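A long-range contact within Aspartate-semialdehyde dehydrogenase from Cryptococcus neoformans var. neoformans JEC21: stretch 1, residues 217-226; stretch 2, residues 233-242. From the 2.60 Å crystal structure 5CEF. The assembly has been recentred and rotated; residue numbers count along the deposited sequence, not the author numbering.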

# COMPACT_ATOMS: atom_id res chain seq x y z
N GLU A 217 -24.82 12.95 -8.76
CA GLU A 217 -26.28 12.73 -8.87
C GLU A 217 -27.02 13.89 -9.49
O GLU A 217 -27.90 13.70 -10.31
CB GLU A 217 -26.88 12.37 -7.50
CG GLU A 217 -26.48 10.96 -7.05
CD GLU A 217 -26.90 10.57 -5.65
OE1 GLU A 217 -27.55 11.40 -4.99
OE2 GLU A 217 -26.61 9.45 -5.24
N TRP A 218 -26.60 15.09 -9.18
CA TRP A 218 -27.26 16.26 -9.72
C TRP A 218 -26.67 16.61 -11.07
O TRP A 218 -27.39 16.88 -12.04
CB TRP A 218 -27.09 17.43 -8.75
CG TRP A 218 -28.03 18.51 -9.08
CD1 TRP A 218 -29.31 18.63 -8.65
CD2 TRP A 218 -27.79 19.59 -9.99
NE1 TRP A 218 -29.87 19.76 -9.20
CE2 TRP A 218 -28.97 20.36 -10.04
CE3 TRP A 218 -26.70 20.00 -10.74
CZ2 TRP A 218 -29.07 21.52 -10.80
CZ3 TRP A 218 -26.81 21.13 -11.51
CH2 TRP A 218 -27.98 21.89 -11.52
N GLU A 219 -25.34 16.65 -11.14
CA GLU A 219 -24.65 17.24 -12.30
C GLU A 219 -24.84 16.41 -13.57
O GLU A 219 -24.83 16.95 -14.69
CB GLU A 219 -23.17 17.45 -12.00
CG GLU A 219 -22.94 18.44 -10.89
CD GLU A 219 -21.48 18.72 -10.58
OE1 GLU A 219 -20.58 18.20 -11.29
OE2 GLU A 219 -21.22 19.44 -9.58
N THR A 220 -25.01 15.10 -13.40
CA THR A 220 -25.13 14.24 -14.57
C THR A 220 -26.27 14.71 -15.47
O THR A 220 -26.12 14.68 -16.70
CB THR A 220 -25.32 12.79 -14.12
OG1 THR A 220 -24.11 12.34 -13.51
CG2 THR A 220 -25.67 11.89 -15.28
N ASN A 221 -27.40 15.15 -14.87
CA ASN A 221 -28.58 15.56 -15.66
C ASN A 221 -28.41 16.91 -16.32
O ASN A 221 -28.77 17.10 -17.49
CB ASN A 221 -29.84 15.53 -14.81
CG ASN A 221 -30.50 14.13 -14.80
OD1 ASN A 221 -30.76 13.53 -15.85
ND2 ASN A 221 -30.81 13.66 -13.65
N LYS A 222 -27.74 17.81 -15.64
CA LYS A 222 -27.32 19.04 -16.30
C LYS A 222 -26.39 18.80 -17.50
O LYS A 222 -26.63 19.30 -18.59
CB LYS A 222 -26.63 19.98 -15.32
CG LYS A 222 -26.39 21.34 -15.95
CD LYS A 222 -26.19 22.41 -14.92
CE LYS A 222 -25.84 23.73 -15.58
NZ LYS A 222 -25.57 24.84 -14.61
N ILE A 223 -25.35 18.00 -17.29
CA ILE A 223 -24.33 17.77 -18.32
C ILE A 223 -24.84 16.97 -19.52
O ILE A 223 -24.44 17.24 -20.66
CB ILE A 223 -23.08 17.05 -17.73
CG1 ILE A 223 -22.41 17.96 -16.72
CG2 ILE A 223 -22.08 16.61 -18.79
CD1 ILE A 223 -21.49 17.24 -15.76
N LEU A 224 -25.65 15.95 -19.28
CA LEU A 224 -26.15 15.13 -20.39
C LEU A 224 -27.43 15.70 -20.97
O LEU A 224 -27.82 15.32 -22.04
CB LEU A 224 -26.40 13.73 -19.93
CG LEU A 224 -25.13 12.98 -19.57
CD1 LEU A 224 -25.47 11.62 -18.98
CD2 LEU A 224 -24.21 12.82 -20.77
N GLY A 225 -28.06 16.64 -20.27
CA GLY A 225 -29.17 17.39 -20.81
C GLY A 225 -28.75 18.37 -21.91
O GLY A 225 -27.61 18.32 -22.44
N GLY A 226 -29.70 19.23 -22.27
CA GLY A 226 -29.53 20.21 -23.33
C GLY A 226 -29.81 21.63 -22.85
O GLY A 226 -30.08 21.88 -21.67
N ALA A 233 -31.93 28.67 -21.15
CA ALA A 233 -31.99 27.77 -20.01
C ALA A 233 -31.46 26.38 -20.29
O ALA A 233 -31.34 25.94 -21.45
CB ALA A 233 -33.44 27.66 -19.51
N PHE A 234 -31.16 25.68 -19.20
CA PHE A 234 -30.79 24.27 -19.25
C PHE A 234 -32.05 23.47 -19.00
O PHE A 234 -32.80 23.81 -18.09
CB PHE A 234 -29.73 23.96 -18.19
CG PHE A 234 -28.50 24.82 -18.30
CD1 PHE A 234 -27.60 24.62 -19.31
CD2 PHE A 234 -28.26 25.83 -17.39
CE1 PHE A 234 -26.47 25.40 -19.43
CE2 PHE A 234 -27.15 26.63 -17.50
CZ PHE A 234 -26.25 26.42 -18.52
N ASP A 235 -32.28 22.41 -19.79
CA ASP A 235 -33.46 21.56 -19.57
C ASP A 235 -33.21 20.49 -18.50
O ASP A 235 -34.15 19.87 -18.03
CB ASP A 235 -33.96 20.93 -20.87
CG ASP A 235 -32.91 20.05 -21.56
OD1 ASP A 235 -32.11 19.39 -20.84
OD2 ASP A 235 -32.91 19.98 -22.82
N LEU A 236 -31.96 20.31 -18.08
CA LEU A 236 -31.60 19.36 -17.04
C LEU A 236 -32.12 17.96 -17.35
O LEU A 236 -32.47 17.20 -16.44
CB LEU A 236 -32.09 19.80 -15.65
CG LEU A 236 -31.71 21.21 -15.22
CD1 LEU A 236 -32.12 21.49 -13.76
CD2 LEU A 236 -30.21 21.45 -15.38
N HIS A 237 -32.13 17.63 -18.64
CA HIS A 237 -32.55 16.31 -19.12
C HIS A 237 -34.04 16.01 -18.79
O HIS A 237 -34.47 14.85 -18.84
CB HIS A 237 -31.63 15.25 -18.51
CG HIS A 237 -31.50 14.00 -19.32
ND1 HIS A 237 -32.52 13.08 -19.42
CD2 HIS A 237 -30.45 13.49 -20.01
CE1 HIS A 237 -32.10 12.07 -20.16
NE2 HIS A 237 -30.85 12.29 -20.53
N ALA A 238 -34.81 17.07 -18.50
CA ALA A 238 -36.27 16.97 -18.36
C ALA A 238 -36.95 16.81 -19.71
O ALA A 238 -36.33 17.04 -20.77
CB ALA A 238 -36.85 18.17 -17.62
N PRO A 239 -38.20 16.31 -19.72
CA PRO A 239 -39.03 15.88 -18.57
C PRO A 239 -38.57 14.56 -17.97
O PRO A 239 -38.78 14.33 -16.80
CB PRO A 239 -40.42 15.71 -19.20
CG PRO A 239 -40.13 15.27 -20.61
CD PRO A 239 -38.88 16.03 -21.01
N LYS A 240 -37.93 13.70 -18.76
CA LYS A 240 -37.55 12.35 -18.28
C LYS A 240 -36.12 12.33 -17.77
O LYS A 240 -35.20 11.98 -18.50
CB LYS A 240 -37.51 11.42 -19.48
CG LYS A 240 -38.55 10.38 -19.69
CD LYS A 240 -39.92 10.75 -19.29
CE LYS A 240 -40.83 9.58 -19.64
NZ LYS A 240 -42.12 10.06 -20.19
N GLN A 241 -35.92 12.81 -16.57
CA GLN A 241 -34.57 12.92 -16.03
C GLN A 241 -33.99 11.54 -15.74
O GLN A 241 -34.71 10.63 -15.37
CB GLN A 241 -34.57 13.73 -14.72
CG GLN A 241 -34.86 15.18 -14.96
CD GLN A 241 -34.58 16.06 -13.74
OE1 GLN A 241 -35.15 15.86 -12.69
NE2 GLN A 241 -33.66 16.99 -13.88
N ILE A 242 -32.68 11.42 -15.87
CA ILE A 242 -31.98 10.19 -15.49
C ILE A 242 -32.02 10.03 -13.97
O ILE A 242 -31.73 10.95 -13.24
CB ILE A 242 -30.49 10.23 -15.92
CG1 ILE A 242 -30.36 10.47 -17.43
CG2 ILE A 242 -29.82 8.91 -15.58
CD1 ILE A 242 -28.92 10.76 -17.84
O HOH W 1 -29.24 20.56 -19.09

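A segment without regular secondary structure can be held firmly against a helix when a few side chains take conformations that satisfy its backbone groups. The contact between the end of a helix, residues 217-224, and the irregular stretch 233-242 of aspartate-semialdehyde dehydrogenase illustrates the principle.

Asn221 is the clearest case. Its CA-to-CB bond points sideways, but with chi1 in m (-86°) and chi2 at -52° the amide end comes nearer to the second stretch and meets the backbone of Ile242 twice. Ile242 N donates to Asn221 OD1 at 2.9 Å, and Asn221 ND2 donates to Ile242 O, also at 2.9 Å. An amide carries a donor and an acceptor side by side, so one planar group can serve both the NH and the CO of a single residue. The side chain of Ile242 meanwhile points toward the helix, and its CD1 packs 3.7 Å from Leu224 CD1.

Asp235 does comparable work in the other direction. Its p rotamer (chi1 61°) brings OD1 to two backbone amides: Gly226 N donates to Asp235 OD1 at 2.8 Å, and His237 N donates to the same Asp235 OD1 at 2.8 Å. One carboxylate oxygen thus ties the chain just beyond the helix to the type I' turn from Asp235 to Ala238. A return bond, Asp235 N to Gly226 O at 2.9 Å, completes the pairing. The closeness leaves little room at the glycines: an ideal CB on Gly225 would lie 2.5 Å from His237 N, and one on Gly226 would lie 3.0 Å from Asp235 OD2.

Lys222 shows how a long chain can use its length. All four chi angles are t, and the extended chain runs past Leu236, with Lys222 CG 3.9 Å from Leu236 CD2, to lay its CE over one face of the Phe234 ring, 3.7 Å from the centroid of Phe234 CG, CD1, CD2, CE1, CE2 and CZ. Lys222 NZ is 4.3 Å from that same Phe234 centroid, an off-centre cation-pi contact, and also hydrogen-bonds elsewhere in the structure.

His237, with chi1 in t, is steadied within its own stretch, where His237 ND1 donates to Lys240 O at 3.0 Å. Gln241 likewise braces the turn: Gln241 NE2 donates to Leu236 O at 2.8 Å. A water joins the two stretches, donating to Lys222 O (2.9 Å from the water O) and Gly226 O (3.0 Å from the water O) while accepting from Leu236 N (2.9 Å from the water O).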